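Local structure of ESX-5 secretion-associated protein EspG5 (Mycobacterium marinum, 6VJ5) at residues 33-37 against 108-112; 227-231 against 289-294. The protein acts as a cytoplasmic chaperone specific for its cognate PE/PPE proteins, preventing aggregation of PE/PPE dimers, and is required for secretion of substrates such as LipY. All coordinates share one frame; numbering follows the deposited sequence.

Following the chain from its N terminus, interaction 1 comes first: residues 33-37, in the loop between helices 14-23 and 51-58, meet residues 108-112, in the loop joining strands 83-91 and 115-123, closing an excursion of 70 residues. The second contact opens only later, where strand 221-231 ends at residues 227-231, and closes 57 residues on at 289-294, beyond helix 275-286. The two therefore run in series and neither nest nor cross. The centres of interactions 1 and 2 lie about 25 Å apart, and the nearest atoms of interactions 1 and 2 about 7 Å. Interaction 1 joins two loops in the N-terminal half; interaction 2 fastens the C-terminal loop to the large antiparallel sheet.

Interaction 1 (33-37 against 108-112); sequences LRCRP and SRDIP
Arg-34 and Arg-109 interlock, each guanidinium reaching a backbone carbonyl of the opposite loop. NH1 of Arg-34 donates to Asp-110 O (3.0 Å), which lies in the guanidinium plane, and the N-H in turn approaches within the carbonyl plane. Going the other way, NH1 of Arg-109 donates to Cys-35 O at 2.9 Å; here the oxygen is again level with the guanidinium, but the donor stands above the carbonyl plane. Between these bonds the side chains overlap: CG of Arg-34 rests over the centre of one Arg-109 guanidinium face, 3.8 Å from CZ. Bends at chi2 (-77°) and chi3 (85°) fold Arg-109 back over its neighbour. Farther along, CD of Arg-34 touches CG2 of Ile-111 at 4.0 Å.

An ST turn, with Asp-110 N donating to Ser-108 OG at 3.2 Å, shapes the second loop, and Ser-108 OG is itself bonded to Gln-104. Around this core, Arg-34 NH1 also bonds Gly-97 O, Gly-107 O accepts from Arg-109 NE and thus helps fix the rotation of that group, and Arg-132 of strand 126-133 braces both loops by donating to Leu-33 O and Arg-109 O. NH1 of Arg-109 also pairs with an acidic side chain on the chain of another protein in the assembly, so this paired-loop surface belongs to an intermolecular interface, consistent with the recognition of PE/PPE cargo by an EspG chaperone.

Interaction 2 (227-231 against 289-294); sequences ARQYR and LPYGEW
Gln-229, stretched out beyond CG (chi2 178°), carries its amide to the 289-292 turn, while Tyr-291, with CG beside its own backbone N (chi1 -52°), lays its ring along the end of the strand. The two side chains run past one another head to tail, with amide and ring nearly parallel. Both polar atoms of the amide grip the turn backbone. OE1 of Gln-229 accepts from Tyr-291 N at 2.7 Å in a bent bond whose donor is tilted from the amide carbonyl plane; NE2 of Gln-229 donates to Gly-292 O at 3.0 Å, more nearly straight (160°), the oxygen lying close to the amide plane. The buried amide is thus fixed in rotation by the type I turn from Leu-289 to Gly-292.

Aliphatic contacts flank this clamp. CB of Arg-231 sits over one face of the Tyr-291 ring, a CH-pi contact 3.9 Å from the centroid, and Pro-290 CG covers the opposite face. At the far end, CD2 of Leu-289 packs on Ala-227 CB at 3.8 Å.

Ala-227, Gln-229 and Arg-231 alternate along the strand and point to the turn; Arg-228 and Tyr-230 leave the strand on the other side, where Arg-228 NH2 forms a salt bridge with Glu-32 and Tyr-230 OH is hydrogen-bonded to Glu-84. Leu-289 also touches Leu-83 on strand 83-91 and Ser-238 on strand 234-247, and Leu-286 of helix 275-286 meets Ala-227, so the post-helix loop lies against the central strands of the sheet.

Interaction 1 (33-37 against 108-112)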
loop_
_atom_site.group_PDB
_atom_site.type_symbol
_atom_site.label_atom_id
_atom_site.label_comp_id
_atom_site.label_asym_id
_atom_site.label_seq_id
_atom_site.Cartn_x
_atom_site.Cartn_y
_atom_site.Cartn_z
ATOM N N LEU C 33 -3.122 -15.956 -6.984
ATOM C CA LEU C 33 -1.714 -16.121 -6.644
ATOM C C LEU C 33 -1.328 -15.347 -5.395
ATOM O O LEU C 33 -0.243 -15.585 -4.847
ATOM C CB LEU C 33 -0.847 -15.676 -7.816
ATOM C CG LEU C 33 -0.994 -16.531 -9.074
ATOM C CD1 LEU C 33 -0.543 -15.760 -10.291
ATOM C CD2 LEU C 33 -0.189 -17.808 -8.905
ATOM N N ARG C 34 -2.182 -14.422 -4.956
ATOM C CA ARG C 34 -2.018 -13.720 -3.688
ATOM C C ARG C 34 -0.598 -13.181 -3.529
ATOM O O ARG C 34 0.080 -13.420 -2.526
ATOM C CB ARG C 34 -2.400 -14.635 -2.527
ATOM C CG ARG C 34 -2.648 -13.920 -1.219
ATOM C CD ARG C 34 -3.258 -14.860 -0.194
ATOM N NE ARG C 34 -4.706 -15.004 -0.338
ATOM C CZ ARG C 34 -5.472 -15.663 0.526
ATOM N NH1 ARG C 34 -4.920 -16.236 1.584
ATOM N NH2 ARG C 34 -6.781 -15.755 0.334
ATOM N N CYS C 35 -0.151 -12.427 -4.525
ATOM C CA CYS C 35 1.131 -11.747 -4.422
ATOM C C CYS C 35 0.939 -10.332 -3.895
ATOM O O CYS C 35 -0.173 -9.800 -3.856
ATOM C CB CYS C 35 1.826 -11.715 -5.777
ATOM S SG CYS C 35 2.281 -13.350 -6.365
ATOM N N ARG C 36 2.038 -9.729 -3.465
ATOM C CA ARG C 36 1.987 -8.332 -3.057
ATOM C C ARG C 36 1.688 -7.484 -4.287
ATOM O O ARG C 36 2.271 -7.721 -5.353
ATOM C CB ARG C 36 3.300 -7.897 -2.416
ATOM C CG ARG C 36 3.120 -7.252 -1.041
ATOM C CD ARG C 36 4.403 -6.575 -0.572
ATOM N NE ARG C 36 5.561 -7.462 -0.649
ATOM C CZ ARG C 36 6.825 -7.046 -0.640
ATOM N NH1 ARG C 36 7.814 -7.925 -0.716
ATOM N NH2 ARG C 36 7.102 -5.750 -0.562
ATOM N N PRO C 37 0.769 -6.526 -4.208
ATOM C CA PRO C 37 0.594 -5.604 -5.332
ATOM C C PRO C 37 1.830 -4.734 -5.482
ATOM O O PRO C 37 2.532 -4.440 -4.510
ATOM C CB PRO C 37 -0.638 -4.780 -4.942
ATOM C CG PRO C 37 -0.680 -4.845 -3.449
ATOM C CD PRO C 37 -0.091 -6.181 -3.058
ATOM N N SER C 108 -2.073 -10.881 5.114
ATOM C CA SER C 108 -1.086 -11.932 4.922
ATOM C C SER C 108 -1.161 -12.470 3.500
ATOM O O SER C 108 -2.244 -12.675 2.952
ATOM C CB SER C 108 -1.321 -13.062 5.925
ATOM O OG SER C 108 -0.345 -14.077 5.777
ATOM N N ARG C 109 -0.003 -12.684 2.895
ATOM C CA ARG C 109 0.049 -13.298 1.577
ATOM C C ARG C 109 0.174 -14.815 1.659
ATOM O O ARG C 109 0.247 -15.473 0.617
ATOM C CB ARG C 109 1.207 -12.702 0.773
ATOM C CG ARG C 109 1.200 -11.165 0.717
ATOM C CD ARG C 109 0.173 -10.623 -0.275
ATOM N NE ARG C 109 -1.174 -10.501 0.281
ATOM C CZ ARG C 109 -2.247 -10.181 -0.438
ATOM N NH1 ARG C 109 -2.127 -9.955 -1.740
ATOM N NH2 ARG C 109 -3.442 -10.091 0.137
ATOM N N ASP C 110 0.184 -15.384 2.865
ATOM C CA ASP C 110 0.234 -16.830 2.997
ATOM C C ASP C 110 -1.039 -17.459 2.435
ATOM O O ASP C 110 -2.096 -16.824 2.351
ATOM C CB ASP C 110 0.380 -17.258 4.459
ATOM C CG ASP C 110 1.728 -16.910 5.049
ATOM O OD1 ASP C 110 2.720 -16.788 4.294
ATOM O OD2 ASP C 110 1.787 -16.775 6.289
ATOM N N ILE C 111 -0.926 -18.725 2.066
ATOM C CA ILE C 111 -2.086 -19.547 1.721
ATOM C C ILE C 111 -2.050 -20.778 2.607
ATOM O O ILE C 111 -1.003 -21.118 3.188
ATOM C CB ILE C 111 -2.101 -19.917 0.219
ATOM C CG1 ILE C 111 -0.818 -20.637 -0.191
ATOM C CG2 ILE C 111 -2.295 -18.676 -0.639
ATOM C CD1 ILE C 111 -0.827 -21.103 -1.639
ATOM N N PRO C 112 -3.180 -21.476 2.750
ATOM C CA PRO C 112 -3.202 -22.658 3.623
ATOM C C PRO C 112 -2.238 -23.729 3.131
ATOM O O PRO C 112 -2.106 -23.967 1.930
ATOM C CB PRO C 112 -4.660 -23.131 3.549
ATOM C CG PRO C 112 -5.438 -21.904 3.140
ATOM C CD PRO C 112 -4.513 -21.157 2.208
#

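Interaction 2 (227-231 against 289-294)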
loop_
_atom_site.group_PDB
_atom_site.type_symbol
_atom_site.label_atom_id
_atom_site.label_comp_id
_atom_site.label_asym_id
_atom_site.label_seq_id
_atom_site.Cartn_x
_atom_site.Cartn_y
_atom_site.Cartn_z
ATOM N N ALA C 227 -13.543 -19.347 -14.258
ATOM C CA ALA C 227 -12.839 -18.570 -15.267
ATOM C C ALA C 227 -13.242 -17.103 -15.198
ATOM O O ALA C 227 -14.276 -16.740 -14.631
ATOM C CB ALA C 227 -13.110 -19.113 -16.679
ATOM N N ARG C 228 -12.409 -16.266 -15.814
ATOM C CA ARG C 228 -12.592 -14.820 -15.839
ATOM C C ARG C 228 -12.222 -14.310 -17.224
ATOM O O ARG C 228 -11.212 -14.732 -17.798
ATOM C CB ARG C 228 -11.735 -14.152 -14.756
ATOM C CG ARG C 228 -12.392 -12.961 -14.075
ATOM C CD ARG C 228 -11.773 -12.670 -12.691
ATOM N NE ARG C 228 -10.404 -13.165 -12.573
ATOM C CZ ARG C 228 -9.973 -13.960 -11.598
ATOM N NH1 ARG C 228 -8.716 -14.363 -11.586
ATOM N NH2 ARG C 228 -10.788 -14.336 -10.621
ATOM N N GLN C 229 -13.052 -13.420 -17.766
ATOM C CA GLN C 229 -12.859 -12.855 -19.094
ATOM C C GLN C 229 -12.731 -11.339 -19.002
ATOM O O GLN C 229 -13.301 -10.705 -18.108
ATOM C CB GLN C 229 -14.023 -13.220 -20.020
ATOM C CG GLN C 229 -13.606 -13.645 -21.412
ATOM C CD GLN C 229 -14.790 -14.045 -22.274
ATOM O OE1 GLN C 229 -15.943 -13.796 -21.923
ATOM N NE2 GLN C 229 -14.508 -14.672 -23.409
ATOM N N TYR C 230 -11.981 -10.758 -19.944
ATOM C CA TYR C 230 -11.674 -9.333 -19.927
ATOM C C TYR C 230 -11.935 -8.696 -21.286
ATOM O O TYR C 230 -11.414 -9.159 -22.305
ATOM C CB TYR C 230 -10.207 -9.091 -19.531
ATOM C CG TYR C 230 -9.822 -9.633 -18.174
ATOM C CD1 TYR C 230 -10.120 -8.925 -17.019
ATOM C CD2 TYR C 230 -9.155 -10.845 -18.048
ATOM C CE1 TYR C 230 -9.775 -9.410 -15.774
ATOM C CE2 TYR C 230 -8.802 -11.339 -16.804
ATOM C CZ TYR C 230 -9.116 -10.616 -15.671
ATOM O OH TYR C 230 -8.776 -11.092 -14.426
ATOM N N ARG C 231 -12.724 -7.618 -21.288
ATOM C CA ARG C 231 -12.946 -6.781 -22.462
ATOM C C ARG C 231 -12.658 -5.334 -22.084
ATOM O O ARG C 231 -12.927 -4.909 -20.957
ATOM C CB ARG C 231 -14.381 -6.916 -22.994
ATOM C CG ARG C 231 -14.688 -6.034 -24.199
ATOM C CD ARG C 231 -16.180 -6.056 -24.534
ATOM N NE ARG C 231 -16.552 -7.214 -25.344
ATOM C CZ ARG C 231 -17.802 -7.550 -25.648
ATOM N NH1 ARG C 231 -18.817 -6.821 -25.203
ATOM N NH2 ARG C 231 -18.035 -8.620 -26.395
ATOM N N LEU C 289 -19.060 -17.697 -19.493
ATOM C CA LEU C 289 -18.329 -16.443 -19.459
ATOM C C LEU C 289 -19.148 -15.341 -20.131
ATOM O O LEU C 289 -19.921 -15.605 -21.059
ATOM C CB LEU C 289 -16.980 -16.595 -20.154
ATOM C CG LEU C 289 -15.929 -17.350 -19.343
ATOM C CD1 LEU C 289 -14.801 -17.817 -20.233
ATOM C CD2 LEU C 289 -15.405 -16.456 -18.230
ATOM N N PRO C 290 -18.969 -14.089 -19.700
ATOM C CA PRO C 290 -19.878 -13.026 -20.168
ATOM C C PRO C 290 -19.619 -12.564 -21.593
ATOM O O PRO C 290 -20.562 -12.105 -22.248
ATOM C CB PRO C 290 -19.639 -11.890 -19.159
ATOM C CG PRO C 290 -18.214 -12.110 -18.692
ATOM C CD PRO C 290 -18.016 -13.613 -18.679
ATOM N N TYR C 291 -18.387 -12.640 -22.095
ATOM C CA TYR C 291 -18.032 -12.024 -23.369
ATOM C C TYR C 291 -17.864 -13.048 -24.492
ATOM O O TYR C 291 -17.078 -12.842 -25.418
ATOM C CB TYR C 291 -16.758 -11.192 -23.219
ATOM C CG TYR C 291 -16.793 -10.192 -22.077
ATOM C CD1 TYR C 291 -17.966 -9.525 -21.741
ATOM C CD2 TYR C 291 -15.652 -9.922 -21.329
ATOM C CE1 TYR C 291 -17.999 -8.616 -20.693
ATOM C CE2 TYR C 291 -15.675 -9.017 -20.282
ATOM C CZ TYR C 291 -16.850 -8.366 -19.968
ATOM O OH TYR C 291 -16.870 -7.467 -18.926
ATOM N N GLY C 292 -18.603 -14.152 -24.432
ATOM C CA GLY C 292 -18.687 -15.050 -25.569
ATOM C C GLY C 292 -17.459 -15.924 -25.762
ATOM O O GLY C 292 -16.639 -16.116 -24.862
ATOM N N GLU C 293 -17.336 -16.442 -26.986
ATOM C CA GLU C 293 -16.362 -17.467 -27.342
ATOM C C GLU C 293 -15.021 -17.262 -26.654
ATOM O O GLU C 293 -14.311 -16.287 -26.921
ATOM C CB GLU C 293 -16.168 -17.481 -28.859
ATOM C CG GLU C 293 -17.377 -17.972 -29.624
ATOM C CD GLU C 293 -17.165 -17.952 -31.122
ATOM O OE1 GLU C 293 -16.063 -17.564 -31.566
ATOM O OE2 GLU C 293 -18.105 -18.324 -31.856
ATOM N N TRP C 294 -14.658 -18.219 -25.801
ATOM C CA TRP C 294 -13.492 -18.057 -24.945
ATOM C C TRP C 294 -12.190 -18.352 -25.677
ATOM O O TRP C 294 -11.172 -17.712 -25.401
ATOM C CB TRP C 294 -13.628 -18.964 -23.720
ATOM C CG TRP C 294 -13.742 -20.423 -24.055
ATOM C CD1 TRP C 294 -14.881 -21.105 -24.376
ATOM C CD2 TRP C 294 -12.678 -21.380 -24.094
ATOM N NE1 TRP C 294 -14.591 -22.425 -24.612
ATOM C CE2 TRP C 294 -13.246 -22.620 -24.445
ATOM C CE3 TRP C 294 -11.303 -21.309 -23.863
ATOM C CZ2 TRP C 294 -12.485 -23.779 -24.574
ATOM C CZ3 TRP C 294 -10.550 -22.459 -23.993
ATOM C CH2 TRP C 294 -11.141 -23.677 -24.344
#